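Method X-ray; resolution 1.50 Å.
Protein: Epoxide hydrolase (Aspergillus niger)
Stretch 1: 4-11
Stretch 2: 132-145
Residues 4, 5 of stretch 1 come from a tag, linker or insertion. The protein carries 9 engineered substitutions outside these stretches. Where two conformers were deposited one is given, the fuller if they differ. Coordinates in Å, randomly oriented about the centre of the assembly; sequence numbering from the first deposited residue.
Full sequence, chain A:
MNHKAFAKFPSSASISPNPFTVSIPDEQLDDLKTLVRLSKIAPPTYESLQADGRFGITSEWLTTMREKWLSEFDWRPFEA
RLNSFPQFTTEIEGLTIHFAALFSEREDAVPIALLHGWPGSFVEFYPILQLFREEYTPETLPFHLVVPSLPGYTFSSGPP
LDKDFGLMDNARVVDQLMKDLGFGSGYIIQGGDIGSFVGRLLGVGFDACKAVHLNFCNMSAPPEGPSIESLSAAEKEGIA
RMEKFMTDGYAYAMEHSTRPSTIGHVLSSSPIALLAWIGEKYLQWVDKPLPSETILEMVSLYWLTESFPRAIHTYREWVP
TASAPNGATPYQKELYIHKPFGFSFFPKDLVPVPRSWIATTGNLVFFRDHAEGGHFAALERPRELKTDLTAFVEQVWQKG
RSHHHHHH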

# COMPACT_ATOMS: atom_id res chain seq x y z
N LYS A 4 20.55 -8.65 -36.81
CA LYS A 4 20.26 -9.49 -38.01
C LYS A 4 20.04 -10.95 -37.63
O LYS A 4 19.01 -11.54 -37.96
CB LYS A 4 21.39 -9.38 -39.04
CG LYS A 4 21.63 -7.96 -39.58
CD LYS A 4 20.53 -7.52 -40.54
CE LYS A 4 20.66 -6.05 -40.88
NZ LYS A 4 19.59 -5.59 -41.81
N ALA A 5 21.02 -11.54 -36.93
CA ALA A 5 20.94 -12.93 -36.48
C ALA A 5 19.77 -13.13 -35.51
O ALA A 5 19.57 -12.32 -34.60
CB ALA A 5 22.25 -13.36 -35.84
N PHE A 6 19.02 -14.20 -35.73
CA PHE A 6 17.86 -14.59 -34.90
C PHE A 6 16.65 -13.67 -35.05
O PHE A 6 15.66 -13.83 -34.33
CB PHE A 6 18.25 -14.70 -33.42
CG PHE A 6 19.32 -15.72 -33.13
CD1 PHE A 6 19.00 -17.07 -33.01
CD2 PHE A 6 20.63 -15.32 -32.94
CE1 PHE A 6 19.99 -18.01 -32.71
CE2 PHE A 6 21.63 -16.25 -32.65
CZ PHE A 6 21.30 -17.59 -32.53
N ALA A 7 16.72 -12.72 -35.97
CA ALA A 7 15.68 -11.69 -36.11
C ALA A 7 14.72 -11.93 -37.28
O ALA A 7 13.80 -11.14 -37.50
CB ALA A 7 16.32 -10.30 -36.23
N LYS A 8 14.93 -13.02 -38.01
CA LYS A 8 14.06 -13.36 -39.14
C LYS A 8 12.79 -14.04 -38.64
O LYS A 8 12.85 -15.09 -38.00
CB LYS A 8 14.81 -14.25 -40.13
CG LYS A 8 14.00 -14.65 -41.36
CD LYS A 8 14.77 -15.63 -42.23
CE LYS A 8 13.83 -16.41 -43.14
NZ LYS A 8 14.53 -17.52 -43.84
N PHE A 9 11.64 -13.44 -38.94
CA PHE A 9 10.35 -14.03 -38.60
C PHE A 9 10.18 -15.39 -39.26
O PHE A 9 10.70 -15.61 -40.36
CB PHE A 9 9.21 -13.10 -39.05
CG PHE A 9 8.82 -12.04 -38.05
CD1 PHE A 9 9.73 -11.58 -37.09
CD2 PHE A 9 7.56 -11.48 -38.09
CE1 PHE A 9 9.37 -10.60 -36.17
CE2 PHE A 9 7.18 -10.49 -37.18
CZ PHE A 9 8.09 -10.05 -36.22
N PRO A 10 9.46 -16.32 -38.59
CA PRO A 10 9.15 -17.62 -39.20
C PRO A 10 8.41 -17.44 -40.52
O PRO A 10 7.69 -16.45 -40.70
CB PRO A 10 8.25 -18.28 -38.16
CG PRO A 10 8.61 -17.63 -36.88
CD PRO A 10 8.90 -16.21 -37.23
N SER A 11 8.59 -18.39 -41.43
CA SER A 11 7.95 -18.33 -42.75
C SER A 11 6.43 -18.32 -42.66
O SER A 11 5.75 -17.76 -43.53
CB SER A 11 8.41 -19.50 -43.63
OG SER A 11 7.97 -20.73 -43.10
N PHE A 132 21.10 -19.11 -24.72
CA PHE A 132 20.70 -19.72 -25.98
C PHE A 132 21.52 -19.23 -27.17
O PHE A 132 21.96 -20.04 -27.99
CB PHE A 132 19.20 -19.51 -26.25
CG PHE A 132 18.33 -20.56 -25.61
CD1 PHE A 132 18.26 -21.85 -26.14
CD2 PHE A 132 17.56 -20.25 -24.49
CE1 PHE A 132 17.45 -22.82 -25.56
CE2 PHE A 132 16.74 -21.22 -23.91
CZ PHE A 132 16.69 -22.51 -24.44
N ARG A 133 21.73 -17.92 -27.26
CA ARG A 133 22.50 -17.33 -28.36
C ARG A 133 23.97 -17.76 -28.33
O ARG A 133 24.61 -17.87 -29.38
CB ARG A 133 22.39 -15.80 -28.34
CG ARG A 133 23.02 -15.12 -29.55
CD ARG A 133 22.49 -13.71 -29.73
NE ARG A 133 22.94 -12.80 -28.67
CZ ARG A 133 22.60 -11.52 -28.60
NH1 ARG A 133 21.81 -10.99 -29.53
NH2 ARG A 133 23.05 -10.76 -27.61
N GLU A 134 24.50 -18.00 -27.14
CA GLU A 134 25.88 -18.46 -26.96
C GLU A 134 26.05 -19.92 -27.39
O GLU A 134 27.15 -20.33 -27.77
CB GLU A 134 26.31 -18.32 -25.51
CG GLU A 134 26.64 -16.89 -25.11
CD GLU A 134 26.81 -16.71 -23.61
OE1 GLU A 134 26.37 -17.58 -22.83
OE2 GLU A 134 27.40 -15.68 -23.22
N GLU A 135 24.96 -20.68 -27.34
CA GLU A 135 25.00 -22.14 -27.45
C GLU A 135 24.45 -22.68 -28.76
O GLU A 135 24.54 -23.87 -29.03
CB GLU A 135 24.24 -22.76 -26.28
CG GLU A 135 24.94 -22.56 -24.95
CD GLU A 135 24.04 -22.82 -23.75
OE1 GLU A 135 23.06 -23.58 -23.89
OE2 GLU A 135 24.32 -22.25 -22.68
N TYR A 136 23.88 -21.78 -29.57
CA TYR A 136 23.26 -22.14 -30.84
C TYR A 136 23.48 -21.04 -31.87
O TYR A 136 23.75 -19.89 -31.52
CB TYR A 136 21.76 -22.36 -30.66
CG TYR A 136 21.38 -23.55 -29.81
CD1 TYR A 136 21.38 -24.84 -30.35
CD2 TYR A 136 21.00 -23.39 -28.48
CE1 TYR A 136 21.03 -25.94 -29.57
CE2 TYR A 136 20.65 -24.49 -27.69
CZ TYR A 136 20.67 -25.76 -28.25
OH TYR A 136 20.32 -26.84 -27.49
N THR A 137 23.34 -21.40 -33.15
CA THR A 137 23.21 -20.41 -34.21
C THR A 137 21.74 -20.43 -34.65
O THR A 137 21.00 -21.31 -34.23
CB THR A 137 24.11 -20.74 -35.41
OG1 THR A 137 23.60 -21.89 -36.09
CG2 THR A 137 25.56 -20.98 -34.97
N PRO A 138 21.32 -19.44 -35.47
CA PRO A 138 19.94 -19.51 -35.98
C PRO A 138 19.63 -20.83 -36.70
O PRO A 138 18.49 -21.30 -36.68
CB PRO A 138 19.86 -18.33 -36.95
CG PRO A 138 20.87 -17.36 -36.42
CD PRO A 138 22.01 -18.23 -35.94
N GLU A 139 20.66 -21.42 -37.30
CA GLU A 139 20.53 -22.70 -38.01
C GLU A 139 20.32 -23.89 -37.06
O GLU A 139 19.71 -24.88 -37.44
CB GLU A 139 21.77 -22.94 -38.89
CG GLU A 139 21.99 -21.91 -40.01
CD GLU A 139 22.91 -20.75 -39.60
OE1 GLU A 139 23.13 -20.54 -38.39
OE2 GLU A 139 23.40 -20.04 -40.51
N THR A 140 20.83 -23.79 -35.83
CA THR A 140 20.78 -24.92 -34.90
C THR A 140 19.82 -24.76 -33.71
O THR A 140 19.50 -25.74 -33.04
CB THR A 140 22.19 -25.28 -34.37
OG1 THR A 140 22.74 -24.18 -33.63
CG2 THR A 140 23.13 -25.62 -35.52
N LEU A 141 19.38 -23.52 -33.46
CA LEU A 141 18.47 -23.23 -32.36
C LEU A 141 17.21 -24.10 -32.45
O LEU A 141 16.50 -24.05 -33.45
CB LEU A 141 18.10 -21.74 -32.36
CG LEU A 141 17.38 -21.14 -31.13
CD1 LEU A 141 18.29 -21.12 -29.90
CD2 LEU A 141 16.90 -19.74 -31.46
N PRO A 142 16.96 -24.92 -31.41
CA PRO A 142 15.83 -25.87 -31.45
C PRO A 142 14.47 -25.24 -31.17
O PRO A 142 13.44 -25.87 -31.42
CB PRO A 142 16.19 -26.87 -30.35
CG PRO A 142 16.98 -26.08 -29.37
CD PRO A 142 17.72 -25.03 -30.15
N PHE A 143 14.47 -24.02 -30.62
CA PHE A 143 13.22 -23.37 -30.23
C PHE A 143 13.11 -21.99 -30.85
O PHE A 143 14.12 -21.37 -31.21
CB PHE A 143 13.15 -23.19 -28.70
CG PHE A 143 13.51 -24.42 -27.90
CD1 PHE A 143 13.01 -25.67 -28.24
CD2 PHE A 143 14.33 -24.30 -26.78
CE1 PHE A 143 13.35 -26.80 -27.48
CE2 PHE A 143 14.66 -25.42 -26.02
CZ PHE A 143 14.16 -26.67 -26.37
N HIS A 144 11.88 -21.50 -30.99
CA HIS A 144 11.64 -20.08 -31.15
C HIS A 144 11.37 -19.56 -29.74
O HIS A 144 10.55 -20.13 -29.03
CB HIS A 144 10.42 -19.80 -32.03
CG HIS A 144 10.59 -20.21 -33.45
ND1 HIS A 144 11.50 -19.62 -34.30
CD2 HIS A 144 9.93 -21.14 -34.20
CE1 HIS A 144 11.41 -20.18 -35.50
NE2 HIS A 144 10.46 -21.09 -35.46
N LEU A 145 12.07 -18.51 -29.35
CA LEU A 145 11.91 -17.96 -28.00
C LEU A 145 11.33 -16.55 -28.10
O LEU A 145 12.01 -15.62 -28.51
CB LEU A 145 13.24 -17.97 -27.24
CG LEU A 145 13.86 -19.37 -27.09
CD1 LEU A 145 15.36 -19.28 -26.93
CD2 LEU A 145 13.21 -20.15 -25.96
O HOH W 1 21.25 -11.53 -32.27

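The contact is built around one bump, the ring of Phe6, and one hollow, the bend where stretch 2 leaves its helix and turns toward its strand. Phe6 gives up far more surface to the other stretch than any other residue of stretch 1. Its CA-to-CB bond points sideways, yet with chi1 in the m well the ring end swings in. It sits in a type II turn from Lys4 to Ala7, closed by Ala7 N to Lys4 O at 3.3 Å, and takes the positive phi of 71° that goes with the third position of such a turn.

The hollow is lined mainly by carbon. Pro138 lies over one face of the ring, its CG 3.7 Å from the Phe6 ring centroid and only 4° off the normal, a well-centred CH-pi contact. The edge meets backbone: Phe6 CZ is 3.5 Å from Tyr136 O, near the ring plane. Obliquely, Phe6 CE2 approaches Arg133 CG at 3.6 Å, and Phe6 CD1 reaches Leu141 CD2 at 3.7 Å. Ala5, a tag residue, adds a light touch, its CB 4.3 Å from Pro138 CG.

The receiving bend is braced from within. Leu141 N donates to Thr137 O at 2.8 Å, Thr137 N to Thr140 OG1 at 2.9 Å, and Thr137 OG1 to Glu139 OE1 at 2.7 Å, bonds that tie together the segment carrying Pro138.

A smaller fit repeats the motif with the roles exchanged: Pro10 CG of stretch 1 rests over one face of the His144 ring, 4.2 Å from its centroid, the nearest atom being His144 CE1 at 4.0 Å.

No direct hydrogen bond crosses the contact. One water bridges it, donating to Ala5 O at 3.0 Å and accepting from Arg133 NH1 at 2.8 Å. The rule is proline on aromatic face, with shape doing most of the direct work.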